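Long-range contacts in N-alpha-acetyltransferase 35, NatC auxiliary subunit (Saccharomyces cerevisiae, PDB 6YGA), which serves as an auxiliary subunit of the NatC N-terminal acetyltransferase, which acetylates the N-terminal methionine of the L-A virus Gag protein: residues B[101-105]-B[176-180]; B[119-124]-B[152-156]. Numbering follows the deposited sequence.

Interaction 1: B[101-105]-B[176-180]; sequences ISWLN and DLNFN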
loop_
_atom_site.group_PDB
_atom_site.type_symbol
_atom_site.label_atom_id
_atom_site.label_comp_id
_atom_site.label_asym_id
_atom_site.label_seq_id
_atom_site.Cartn_x
_atom_site.Cartn_y
_atom_site.Cartn_z
ATOM N N ILE B 101 -11.319 -15.711 -2.354
ATOM C CA ILE B 101 -11.021 -15.034 -1.094
ATOM C C ILE B 101 -9.523 -14.779 -0.964
ATOM O O ILE B 101 -9.094 -13.679 -0.600
ATOM C CB ILE B 101 -11.560 -15.854 0.092
ATOM C CG1 ILE B 101 -13.087 -15.968 0.020
ATOM C CG2 ILE B 101 -11.129 -15.239 1.416
ATOM C CD1 ILE B 101 -13.684 -16.939 1.026
ATOM N N SER B 102 -8.707 -15.794 -1.263
ATOM C CA SER B 102 -7.256 -15.636 -1.187
ATOM C C SER B 102 -6.773 -14.519 -2.106
ATOM O O SER B 102 -5.833 -13.788 -1.771
ATOM C CB SER B 102 -6.575 -16.961 -1.540
ATOM O OG SER B 102 -5.168 -16.886 -1.408
ATOM N N TRP B 103 -7.419 -14.366 -3.264
ATOM C CA TRP B 103 -7.031 -13.338 -4.225
ATOM C C TRP B 103 -7.345 -11.939 -3.700
ATOM O O TRP B 103 -6.473 -11.062 -3.687
ATOM C CB TRP B 103 -7.743 -13.601 -5.555
ATOM C CG TRP B 103 -7.624 -12.517 -6.578
ATOM C CD1 TRP B 103 -6.548 -11.712 -6.804
ATOM C CD2 TRP B 103 -8.629 -12.121 -7.520
ATOM N NE1 TRP B 103 -6.820 -10.836 -7.829
ATOM C CE2 TRP B 103 -8.091 -11.068 -8.285
ATOM C CE3 TRP B 103 -9.931 -12.554 -7.790
ATOM C CZ2 TRP B 103 -8.806 -10.442 -9.300
ATOM C CZ3 TRP B 103 -10.640 -11.933 -8.798
ATOM C CH2 TRP B 103 -10.077 -10.888 -9.541
ATOM N N LEU B 104 -8.580 -11.716 -3.249
ATOM C CA LEU B 104 -9.044 -10.383 -2.880
ATOM C C LEU B 104 -8.807 -10.056 -1.409
ATOM O O LEU B 104 -8.350 -8.956 -1.085
ATOM C CB LEU B 104 -10.532 -10.243 -3.213
ATOM C CG LEU B 104 -10.922 -10.592 -4.651
ATOM C CD1 LEU B 104 -12.434 -10.600 -4.826
ATOM C CD2 LEU B 104 -10.278 -9.620 -5.622
ATOM N N ASN B 105 -9.128 -10.988 -0.507
ATOM C CA ASN B 105 -8.970 -10.728 0.922
ATOM C C ASN B 105 -7.512 -10.818 1.357
ATOM O O ASN B 105 -7.044 -9.980 2.136
ATOM C CB ASN B 105 -9.821 -11.705 1.738
ATOM C CG ASN B 105 -11.310 -11.499 1.538
ATOM O OD1 ASN B 105 -11.830 -11.673 0.436
ATOM N ND2 ASN B 105 -12.009 -11.141 2.609
ATOM N N ASP B 176 -2.937 -3.035 -3.649
ATOM C CA ASP B 176 -4.234 -3.330 -3.059
ATOM C C ASP B 176 -4.890 -4.534 -3.715
ATOM O O ASP B 176 -5.676 -5.237 -3.069
ATOM C CB ASP B 176 -5.147 -2.113 -3.179
ATOM C CG ASP B 176 -4.558 -0.890 -2.526
ATOM O OD1 ASP B 176 -4.188 -0.979 -1.337
ATOM O OD2 ASP B 176 -4.445 0.151 -3.205
ATOM N N LEU B 177 -4.577 -4.788 -4.983
ATOM C CA LEU B 177 -5.243 -5.835 -5.742
ATOM C C LEU B 177 -4.391 -6.197 -6.950
ATOM O O LEU B 177 -4.017 -5.319 -7.734
ATOM C CB LEU B 177 -6.635 -5.376 -6.178
ATOM C CG LEU B 177 -7.511 -6.365 -6.943
ATOM C CD1 LEU B 177 -7.353 -7.768 -6.393
ATOM C CD2 LEU B 177 -8.952 -5.914 -6.840
ATOM N N ASN B 178 -4.096 -7.487 -7.094
ATOM C CA ASN B 178 -3.310 -8.002 -8.208
ATOM C C ASN B 178 -4.243 -8.415 -9.338
ATOM O O ASN B 178 -5.228 -9.128 -9.112
ATOM C CB ASN B 178 -2.461 -9.194 -7.760
ATOM C CG ASN B 178 -1.728 -9.869 -8.913
ATOM O OD1 ASN B 178 -2.301 -10.689 -9.632
ATOM N ND2 ASN B 178 -0.451 -9.541 -9.078
ATOM N N PHE B 179 -3.931 -7.966 -10.554
ATOM C CA PHE B 179 -4.685 -8.364 -11.734
ATOM C C PHE B 179 -3.729 -8.685 -12.884
ATOM O O PHE B 179 -3.706 -8.034 -13.924
ATOM C CB PHE B 179 -5.693 -7.293 -12.141
ATOM C CG PHE B 179 -6.867 -7.843 -12.888
ATOM C CD1 PHE B 179 -7.987 -8.284 -12.206
ATOM C CD2 PHE B 179 -6.840 -7.947 -14.267
ATOM C CE1 PHE B 179 -9.071 -8.806 -12.890
ATOM C CE2 PHE B 179 -7.917 -8.466 -14.956
ATOM C CZ PHE B 179 -9.033 -8.898 -14.266
ATOM N N ASN B 180 -2.913 -9.715 -12.689
ATOM C CA ASN B 180 -2.124 -10.293 -13.774
ATOM C C ASN B 180 -2.957 -11.419 -14.367
ATOM O O ASN B 180 -2.905 -12.561 -13.909
ATOM C CB ASN B 180 -0.776 -10.791 -13.268
ATOM C CG ASN B 180 0.048 -11.455 -14.358
ATOM O OD1 ASN B 180 -0.217 -11.284 -15.549
ATOM N ND2 ASN B 180 1.063 -12.210 -13.952
HETATM O O HOH W 1 -4.818 -9.109 -4.866
HETATM O O HOH W 2 -6.388 -8.089 -3.056
#
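A loop can be fastened to a helix by a few apolar groups and a seam of polar ones, and the largely helical Mak10 region offers a clear case. At the apolar centre, Leu177 CD1 sits 3.5 Å from Leu104 CD2 and 3.9 Å from Trp103 CE2, so one methyl group touches two neighbouring residues of helix 85-104. Farther along the loop, Phe179 CD1 meets the edge of the indole, 3.7 Å from Trp103 CZ2. Val162 and Leu166 of helix 142-167 pack against Leu177 and Phe179 respectively, so this helix forms another wall of the same buried pocket.

The indole also reaches the polar edge. Trp103 NE1 donates a nearly straight hydrogen bond to Asn178 O, at 2.7 Å and 167°, so the tryptophan pairs its nitrogen with loop backbone while its ring carbons pack on Leu177 and Phe179. Asp176, at the start of the loop segment, turns its carboxylate to a salt bridge with Arg340 and also packs on Phe142 of the N-alpha-acetyltransferase 30 subunit, so the partner chain comes within reach at Asp176. Asn178 OD1 accepts from Leu110 N and, 3.3 Å away, from Asn180 N, the latter closing an Asx turn. Water extends the seam: water 1, 2.8 Å from both Trp103 O and Asn178 N, bridges an acceptor and a donor too far apart to bond directly, while water 2 lies 2.9 Å from each of two carbonyl oxygens, Leu104 O and Asp176 O, that cannot pair directly.

Interaction 2: B[119-124]-B[152-156]; sequences YTESLL and ILGVC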
loop_
_atom_site.group_PDB
_atom_site.type_symbol
_atom_site.label_atom_id
_atom_site.label_comp_id
_atom_site.label_asym_id
_atom_site.label_seq_id
_atom_site.Cartn_x
_atom_site.Cartn_y
_atom_site.Cartn_z
ATOM N N TYR B 119 -10.272 -25.302 -15.115
ATOM C CA TYR B 119 -11.570 -25.056 -15.732
ATOM C C TYR B 119 -11.723 -23.595 -16.133
ATOM O O TYR B 119 -12.251 -23.296 -17.210
ATOM C CB TYR B 119 -12.691 -25.477 -14.784
ATOM C CG TYR B 119 -12.760 -26.968 -14.551
ATOM C CD1 TYR B 119 -13.431 -27.800 -15.439
ATOM C CD2 TYR B 119 -12.148 -27.547 -13.448
ATOM C CE1 TYR B 119 -13.495 -29.165 -15.232
ATOM C CE2 TYR B 119 -12.206 -28.912 -13.232
ATOM C CZ TYR B 119 -12.881 -29.714 -14.128
ATOM O OH TYR B 119 -12.944 -31.073 -13.923
ATOM N N THR B 120 -11.265 -22.672 -15.282
ATOM C CA THR B 120 -11.328 -21.256 -15.629
ATOM C C THR B 120 -10.419 -20.944 -16.810
ATOM O O THR B 120 -10.765 -20.122 -17.666
ATOM C CB THR B 120 -10.956 -20.392 -14.422
ATOM O OG1 THR B 120 -9.584 -20.615 -14.077
ATOM C CG2 THR B 120 -11.828 -20.732 -13.225
ATOM N N GLU B 121 -9.253 -21.590 -16.870
ATOM C CA GLU B 121 -8.387 -21.444 -18.034
ATOM C C GLU B 121 -9.075 -21.963 -19.289
ATOM O O GLU B 121 -8.976 -21.350 -20.359
ATOM C CB GLU B 121 -7.064 -22.181 -17.797
ATOM C CG GLU B 121 -5.901 -21.762 -18.702
ATOM C CD GLU B 121 -5.891 -22.464 -20.047
ATOM O OE1 GLU B 121 -6.686 -23.409 -20.240
ATOM O OE2 GLU B 121 -5.080 -22.069 -20.911
ATOM N N SER B 122 -9.781 -23.091 -19.176
ATOM C CA SER B 122 -10.433 -23.682 -20.340
ATOM C C SER B 122 -11.555 -22.788 -20.855
ATOM O O SER B 122 -11.675 -22.557 -22.064
ATOM C CB SER B 122 -10.960 -25.075 -19.988
ATOM O OG SER B 122 -11.487 -25.732 -21.129
ATOM N N LEU B 123 -12.384 -22.265 -19.947
ATOM C CA LEU B 123 -13.484 -21.395 -20.359
ATOM C C LEU B 123 -12.968 -20.094 -20.964
ATOM O O LEU B 123 -13.449 -19.654 -22.015
ATOM C CB LEU B 123 -14.407 -21.111 -19.171
ATOM C CG LEU B 123 -15.470 -20.023 -19.356
ATOM C CD1 LEU B 123 -16.347 -20.295 -20.571
ATOM C CD2 LEU B 123 -16.327 -19.887 -18.105
ATOM N N LEU B 124 -11.987 -19.460 -20.315
ATOM C CA LEU B 124 -11.449 -18.208 -20.840
ATOM C C LEU B 124 -10.790 -18.402 -22.201
ATOM O O LEU B 124 -10.802 -17.485 -23.029
ATOM C CB LEU B 124 -10.453 -17.603 -19.849
ATOM C CG LEU B 124 -11.039 -16.967 -18.587
ATOM C CD1 LEU B 124 -9.934 -16.512 -17.642
ATOM C CD2 LEU B 124 -11.946 -15.802 -18.950
ATOM N N ILE B 152 -17.936 -21.820 -12.978
ATOM C CA ILE B 152 -16.770 -21.192 -13.591
ATOM C C ILE B 152 -17.171 -19.907 -14.299
ATOM O O ILE B 152 -16.453 -18.900 -14.246
ATOM C CB ILE B 152 -16.086 -22.177 -14.556
ATOM C CG1 ILE B 152 -15.758 -23.495 -13.846
ATOM C CG2 ILE B 152 -14.839 -21.554 -15.154
ATOM C CD1 ILE B 152 -14.778 -23.363 -12.702
ATOM N N LEU B 153 -18.328 -19.915 -14.964
ATOM C CA LEU B 153 -18.788 -18.720 -15.662
ATOM C C LEU B 153 -19.084 -17.590 -14.685
ATOM O O LEU B 153 -18.835 -16.416 -14.989
ATOM C CB LEU B 153 -20.022 -19.047 -16.500
ATOM C CG LEU B 153 -20.533 -17.929 -17.408
ATOM C CD1 LEU B 153 -19.455 -17.514 -18.397
ATOM C CD2 LEU B 153 -21.794 -18.371 -18.134
ATOM N N GLY B 154 -19.620 -17.920 -13.509
ATOM C CA GLY B 154 -19.907 -16.887 -12.528
ATOM C C GLY B 154 -18.650 -16.224 -12.001
ATOM O O GLY B 154 -18.571 -14.997 -11.902
ATOM N N VAL B 155 -17.644 -17.033 -11.658
ATOM C CA VAL B 155 -16.380 -16.483 -11.178
ATOM C C VAL B 155 -15.676 -15.710 -12.288
ATOM O O VAL B 155 -15.096 -14.645 -12.045
ATOM C CB VAL B 155 -15.497 -17.607 -10.607
ATOM C CG1 VAL B 155 -14.136 -17.068 -10.196
ATOM C CG2 VAL B 155 -16.185 -18.263 -9.420
ATOM N N CYS B 156 -15.718 -16.219 -13.522
ATOM C CA CYS B 156 -15.112 -15.489 -14.632
ATOM C C CYS B 156 -15.824 -14.163 -14.865
ATOM O O CYS B 156 -15.189 -13.165 -15.230
ATOM C CB CYS B 156 -15.122 -16.334 -15.906
ATOM S SG CYS B 156 -13.919 -17.684 -15.942
#
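Steeply crossed helices often meet through one compact patch, and here the axes of the two segments cross at -77° with a closest approach of 9.8 Å. Tyr119 opens the contact with its CB, 3.6 Å from Ile152 CD1, while its ring swings off to an edge-to-face meeting with Trp137. At Thr120 the backbones come nearest, the CA atoms of Thr120 and Ile152 being 5.8 Å apart. The close approach brings Thr120 CA to 3.6 Å from Ile152 CG2, and Thr120 CG2 to 3.7 Å from that methyl. The hydroxyl is turned to the carbonyls of Val114, its stronger partner, and Cys117, which share its one proton.

One turn on, Leu123 points directly at helix 142-167. Its CD2 spans three residues, lying 3.7 Å from Ile152 CG2, 3.7 Å from Leu153 CA and 3.9 Å from Cys156 SG. Leu124 finishes the patch, with CG 4.0 Å from Cys156 SG. No hydrogen bond joins the segments, so the union rests on shape and apolar burial. Leu96 of helix 85-104 also touches Ile152 and Val155, so helices 85-104, 118-129 and 142-167 pack together here around apolar side chains, the arrangement characteristic of a helical core.

The pair illustrates how one long helix can serve two contacts in the N-terminal helical part of the chain. Helix 142-167 contributes Ile152 to Cys156 to interaction 2, and farther on its residues line the pocket of interaction 1. In chain order the segments run 101-105, 119-124, 152-156 and 176-180, so interaction 1 encloses interaction 2. Their centres are about 17 Å apart, their nearest atoms about 6 Å. Interaction 2 is buried among helices 85-104, 118-129 and 142-167, its centre about 30 Å from the chain's centre against 15 Å for interaction 1, which ties the following loop back to helix 85-104. With Asp176 reaching N-alpha-acetyltransferase 30, the contacts join helices and loop in a region that meets the catalytic partner.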